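Local coordinates for protein copper-containing nitrite reductase (Hyphomicrobium denitrificans 1NES1, PDB 6TFO) that probably reduces nitrite to nitric oxide with electrons delivered from a cytochrome c, as a trimeric copper enzyme of the multicopper oxidase family, at residues L408-R413 against A441-G446; R138-S143 against L338-P343. One frame throughout, in Å; residues are numbered along the deposited sequence.

Contact 1: L408-R413 against A441-G446; sequences LDRGGR and AIMHEG
The arginine R410 reaches from a loop to the C-terminal tail and lies against I442 and M443, a small, partly buried contact at the edge of the last cupredoxin-like domain. Residues 408-411 form the loop between strand 400-407 and strand 412-418, which begins at 412, while 441-446 carry the short strand 443-445. The aliphatic part of R410 passes I442 in the opposite direction, its CD 3.6 Å from I442 CG2. The other branch of the isoleucine extends to the neighbouring residue, where I442 CD1 touches D409 CB at 3.4 Å. With CG set between the backbone N and the carbonyl carbon (chi1 56°) and bends at chi2 and chi3, the arginine curls back on its own loop. There it grips one oxygen side-on: NE reaches G411 O at 3.0 Å on a lone pair, and NH2 meets the same G411 O at 3.1 Å from above the carbonyl plane. This double hold fixes the guanidinium's rotation and turns its remaining nitrogen to the tail, with R410 NH1 2.7 Å from M443 O near the guanidinium plane. D440 forms a salt bridge with R410 NH1, and the carbonyl of K438 takes a hydrogen bond from NH2. Replacing R410, for instance with an alanine, is likely to leave D440 without its charged mate and to open a gap beside I442. Beyond the contact, M443 and H444 pair antiparallel with a strand of a second subunit, whose T230 packs on D409 and I442 and whose P232 packs on R410, so loop and tail meet the neighbouring chain together.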
loop_
_atom_site.group_PDB
_atom_site.type_symbol
_atom_site.label_atom_id
_atom_site.label_comp_id
_atom_site.label_asym_id
_atom_site.label_seq_id
_atom_site.Cartn_x
_atom_site.Cartn_y
_atom_site.Cartn_z
ATOM N N LEU C 408 28.596 -14.434 48.722
ATOM C CA LEU C 408 27.759 -13.285 49.107
ATOM C C LEU C 408 28.443 -12.624 50.293
ATOM O O LEU C 408 28.196 -13.033 51.431
ATOM C CB LEU C 408 26.354 -13.793 49.422
ATOM C CG LEU C 408 25.604 -14.324 48.205
ATOM C CD1 LEU C 408 24.269 -14.923 48.621
ATOM C CD2 LEU C 408 25.426 -13.214 47.176
ATOM N N ASP C 409 29.314 -11.669 50.002
ATOM C CA ASP C 409 30.069 -10.913 51.029
ATOM C C ASP C 409 29.058 -10.068 51.809
ATOM O O ASP C 409 29.267 -9.869 53.009
ATOM C CB ASP C 409 31.180 -10.046 50.418
ATOM C CG ASP C 409 31.892 -10.691 49.240
ATOM O OD1 ASP C 409 31.375 -10.594 48.099
ATOM O OD2 ASP C 409 32.938 -11.309 49.474
ATOM N N ARG C 410 28.006 -9.585 51.144
ATOM C CA ARG C 410 27.065 -8.608 51.749
ATOM C C ARG C 410 25.690 -8.706 51.078
ATOM O O ARG C 410 25.556 -9.421 50.064
ATOM C CB ARG C 410 27.645 -7.195 51.637
ATOM C CG ARG C 410 27.997 -6.764 50.217
ATOM C CD ARG C 410 27.725 -5.283 50.070
ATOM N NE ARG C 410 26.316 -5.009 50.320
ATOM C CZ ARG C 410 25.815 -3.837 50.704
ATOM N NH1 ARG C 410 26.600 -2.786 50.903
ATOM N NH2 ARG C 410 24.506 -3.726 50.886
ATOM N N GLY C 411 24.713 -8.004 51.643
ATOM C CA GLY C 411 23.292 -8.120 51.281
ATOM C C GLY C 411 22.959 -7.298 50.050
ATOM O O GLY C 411 23.815 -6.485 49.609
ATOM N N GLY C 412 21.756 -7.527 49.524
ATOM C CA GLY C 412 21.181 -6.789 48.385
ATOM C C GLY C 412 20.220 -7.645 47.571
ATOM O O GLY C 412 20.108 -8.870 47.814
ATOM N N ARG C 413 19.527 -7.015 46.625
ATOM C CA ARG C 413 18.864 -7.697 45.488
ATOM C C ARG C 413 19.883 -7.768 44.347
ATOM O O ARG C 413 20.238 -6.708 43.799
ATOM C CB ARG C 413 17.591 -6.949 45.096
ATOM C CG ARG C 413 17.095 -7.276 43.694
ATOM C CD ARG C 413 15.735 -6.682 43.429
ATOM N NE ARG C 413 14.739 -7.554 44.025
ATOM C CZ ARG C 413 13.770 -7.162 44.837
ATOM N NH1 ARG C 413 12.920 -8.060 45.314
ATOM N NH2 ARG C 413 13.644 -5.881 45.156
ATOM N N ALA C 441 30.994 -1.860 55.126
ATOM C CA ALA C 441 32.362 -1.439 54.738
ATOM C C ALA C 441 32.634 -1.734 53.253
ATOM O O ALA C 441 33.548 -1.077 52.712
ATOM C CB ALA C 441 33.374 -2.125 55.623
ATOM N N ILE C 442 31.890 -2.666 52.629
ATOM C CA ILE C 442 32.101 -3.156 51.224
ATOM C C ILE C 442 31.426 -2.191 50.236
ATOM O O ILE C 442 32.021 -1.961 49.151
ATOM C CB ILE C 442 31.611 -4.615 51.054
ATOM C CG1 ILE C 442 32.617 -5.592 51.660
ATOM C CG2 ILE C 442 31.309 -4.962 49.600
ATOM C CD1 ILE C 442 32.153 -7.035 51.652
ATOM N N MET C 443 30.247 -1.656 50.582
ATOM C CA MET C 443 29.566 -0.594 49.791
ATOM C C MET C 443 28.603 0.189 50.694
ATOM O O MET C 443 27.794 -0.461 51.389
ATOM C CB MET C 443 28.782 -1.201 48.623
ATOM C CG MET C 443 28.222 -0.163 47.675
ATOM S SD MET C 443 27.490 -0.960 46.234
ATOM C CE MET C 443 28.967 -1.409 45.317
ATOM N N HIS C 444 28.683 1.526 50.684
ATOM C CA HIS C 444 27.795 2.409 51.486
ATOM C C HIS C 444 27.662 3.785 50.829
ATOM O O HIS C 444 28.504 4.153 49.974
ATOM C CB HIS C 444 28.279 2.522 52.942
ATOM C CG HIS C 444 29.578 3.239 53.147
ATOM N ND1 HIS C 444 30.777 2.567 53.338
ATOM C CD2 HIS C 444 29.864 4.563 53.239
ATOM C CE1 HIS C 444 31.741 3.447 53.500
ATOM N NE2 HIS C 444 31.208 4.677 53.450
ATOM N N GLU C 445 26.646 4.535 51.249
ATOM C CA GLU C 445 26.401 5.904 50.740
ATOM C C GLU C 445 27.339 6.844 51.502
ATOM O O GLU C 445 27.768 6.481 52.597
ATOM C CB GLU C 445 24.917 6.278 50.839
ATOM C CG GLU C 445 24.346 6.341 52.247
ATOM C CD GLU C 445 22.838 6.147 52.260
ATOM O OE1 GLU C 445 22.137 7.042 52.748
ATOM O OE2 GLU C 445 22.380 5.095 51.761
ATOM N N GLY C 446 27.669 7.997 50.921
ATOM C CA GLY C 446 28.581 8.978 51.536
ATOM C C GLY C 446 30.027 8.488 51.471
ATOM O O GLY C 446 30.279 7.353 51.047
#

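Contact 2: R138-S143 against L338-P343; sequences RAEMPS and LTRTHP
R340 NE donates to E140 OE2 at 2.8 Å, a hydrogen bond that is also the salt bridge joining the two segments. The N-H points fairly straight at the oxygen, with an angle of 161°. E140 OE2 sits at the guanidinium edge, close to its plane, whereas NE meets that oxygen from above the carboxylate, well out of its plane. The two flat groups are accordingly turned 77° apart, and the bond is single rather than the paired, coplanar kind: R340 NH1 stays 3.5 Å from the same E140 OE2. E140 runs extended beyond CG, whereas R340 bends at chi3 (-30°), which swings its NE edge round to the acid. The methyl T341 CG2 lies at the margin, 4.3 Å from E140 OE2. The glutamate belongs to the loop between strands 128-134 and 166-181, the arginine to helix 337-341, so the bridge spans distant parts of the chain. Just beyond the helix, H342 hydrogen-bonds D147 and D151 further along that linker. With all three touching residues exposed, solvent probably screens the charges, and the bridge is likely to be a modest electrostatic tether rather than a buried anchor.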
loop_
_atom_site.group_PDB
_atom_site.type_symbol
_atom_site.label_atom_id
_atom_site.label_comp_id
_atom_site.label_asym_id
_atom_site.label_seq_id
_atom_site.Cartn_x
_atom_site.Cartn_y
_atom_site.Cartn_z
ATOM N N ARG C 138 0.793 -2.786 43.878
ATOM C CA ARG C 138 0.159 -3.373 42.671
ATOM C C ARG C 138 -0.227 -4.828 42.972
ATOM O O ARG C 138 0.646 -5.557 43.407
ATOM C CB ARG C 138 1.168 -3.263 41.523
ATOM C CG ARG C 138 0.714 -3.865 40.204
ATOM C CD ARG C 138 1.688 -3.543 39.093
ATOM N NE ARG C 138 1.939 -2.110 38.978
ATOM C CZ ARG C 138 1.310 -1.272 38.149
ATOM N NH1 ARG C 138 0.346 -1.693 37.357
ATOM N NH2 ARG C 138 1.630 -0.000 38.123
ATOM N N ALA C 139 -1.489 -5.218 42.783
ATOM C CA ALA C 139 -1.940 -6.639 42.824
ATOM C C ALA C 139 -1.396 -7.390 41.595
ATOM O O ALA C 139 -1.145 -6.741 40.572
ATOM C CB ALA C 139 -3.450 -6.715 42.897
ATOM N N GLU C 140 -1.144 -8.693 41.710
ATOM C CA GLU C 140 -0.776 -9.544 40.544
ATOM C C GLU C 140 -2.072 -10.065 39.924
ATOM O O GLU C 140 -3.002 -10.334 40.683
ATOM C CB GLU C 140 0.165 -10.688 40.930
ATOM C CG GLU C 140 1.282 -10.852 39.924
ATOM C CD GLU C 140 2.283 -11.942 40.249
ATOM O OE1 GLU C 140 2.566 -12.159 41.445
ATOM O OE2 GLU C 140 2.788 -12.557 39.293
ATOM N N MET C 141 -2.136 -10.163 38.601
ATOM C CA MET C 141 -3.342 -10.660 37.898
ATOM C C MET C 141 -3.479 -12.159 38.145
ATOM O O MET C 141 -2.570 -12.907 37.830
ATOM C CB MET C 141 -3.266 -10.383 36.393
ATOM C CG MET C 141 -4.087 -9.173 35.974
ATOM S SD MET C 141 -5.861 -9.433 36.270
ATOM C CE MET C 141 -6.330 -10.217 34.724
ATOM N N PRO C 142 -4.587 -12.658 38.736
ATOM C CA PRO C 142 -4.789 -14.103 38.858
ATOM C C PRO C 142 -4.517 -14.825 37.527
ATOM O O PRO C 142 -5.029 -14.437 36.547
ATOM C CB PRO C 142 -6.253 -14.275 39.306
ATOM C CG PRO C 142 -6.834 -12.863 39.422
ATOM C CD PRO C 142 -5.680 -11.885 39.341
ATOM N N SER C 143 -3.686 -15.853 37.536
ATOM C CA SER C 143 -3.260 -16.571 36.311
ATOM C C SER C 143 -4.429 -17.396 35.768
ATOM O O SER C 143 -5.349 -17.701 36.511
ATOM C CB SER C 143 -2.037 -17.411 36.554
ATOM O OG SER C 143 -2.377 -18.584 37.250
ATOM N N LEU C 338 11.766 -15.383 37.670
ATOM C CA LEU C 338 12.830 -15.271 38.699
ATOM C C LEU C 338 12.761 -13.910 39.399
ATOM O O LEU C 338 13.736 -13.580 40.100
ATOM C CB LEU C 338 14.192 -15.447 38.029
ATOM C CG LEU C 338 14.412 -16.781 37.323
ATOM C CD1 LEU C 338 15.893 -17.011 37.107
ATOM C CD2 LEU C 338 13.784 -17.945 38.083
ATOM N N THR C 339 11.664 -13.162 39.218
ATOM C CA THR C 339 11.405 -11.893 39.951
ATOM C C THR C 339 10.151 -12.026 40.830
ATOM O O THR C 339 10.252 -11.724 42.008
ATOM C CB THR C 339 11.282 -10.701 38.998
ATOM O OG1 THR C 339 10.155 -10.975 38.164
ATOM C CG2 THR C 339 12.535 -10.459 38.180
ATOM N N ARG C 340 9.013 -12.439 40.274
ATOM C CA ARG C 340 7.709 -12.465 40.984
ATOM C C ARG C 340 7.405 -13.892 41.457
ATOM O O ARG C 340 7.192 -14.070 42.661
ATOM C CB ARG C 340 6.586 -11.928 40.089
ATOM C CG ARG C 340 6.661 -10.443 39.737
ATOM C CD ARG C 340 5.439 -9.917 38.963
ATOM N NE ARG C 340 4.765 -10.910 38.110
ATOM C CZ ARG C 340 4.784 -10.973 36.776
ATOM N NH1 ARG C 340 4.137 -11.955 36.172
ATOM N NH2 ARG C 340 5.440 -10.083 36.053
ATOM N N THR C 341 7.371 -14.880 40.565
ATOM C CA THR C 341 6.793 -16.212 40.883
ATOM C C THR C 341 7.808 -17.096 41.625
ATOM O O THR C 341 7.380 -17.771 42.570
ATOM C CB THR C 341 6.190 -16.872 39.636
ATOM O OG1 THR C 341 7.099 -16.698 38.557
ATOM C CG2 THR C 341 4.849 -16.282 39.254
ATOM N N HIS C 342 9.083 -17.130 41.228
ATOM C CA HIS C 342 10.094 -18.049 41.818
ATOM C C HIS C 342 11.466 -17.383 41.873
ATOM O O HIS C 342 12.407 -17.838 41.221
ATOM C CB HIS C 342 10.172 -19.346 40.997
ATOM C CG HIS C 342 8.902 -20.123 40.909
ATOM N ND1 HIS C 342 8.582 -21.100 41.812
ATOM C CD2 HIS C 342 7.901 -20.110 40.003
ATOM C CE1 HIS C 342 7.429 -21.642 41.484
ATOM N NE2 HIS C 342 7.000 -21.059 40.371
ATOM N N PRO C 343 11.655 -16.295 42.644
ATOM C CA PRO C 343 12.971 -15.663 42.737
ATOM C C PRO C 343 13.958 -16.546 43.517
ATOM O O PRO C 343 13.527 -17.539 44.119
ATOM C CB PRO C 343 12.705 -14.309 43.418
ATOM C CG PRO C 343 11.414 -14.521 44.169
ATOM C CD PRO C 343 10.638 -15.602 43.432
#

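Contacts 1 and 2 fasten different extensions to the same C-terminal domain: the tail in residues 441-446, and the linker 138-143 that follows the N-terminal copper domain. Their centres lie 27 Å apart and their nearest atoms about 6 Å, without touching; along the chain they come in series. Strand 430-434 is a neighbour they share: T339 and P343 of contact 2 and L408 and R413 of contact 1 all pack side chains on it. Neither contact lies at an annotated copper site, although the M443 side chain is about 12 Å from a bound copper ion. A neighbouring subunit reaches contact 1, while no other chain of the assembly touches contact 2.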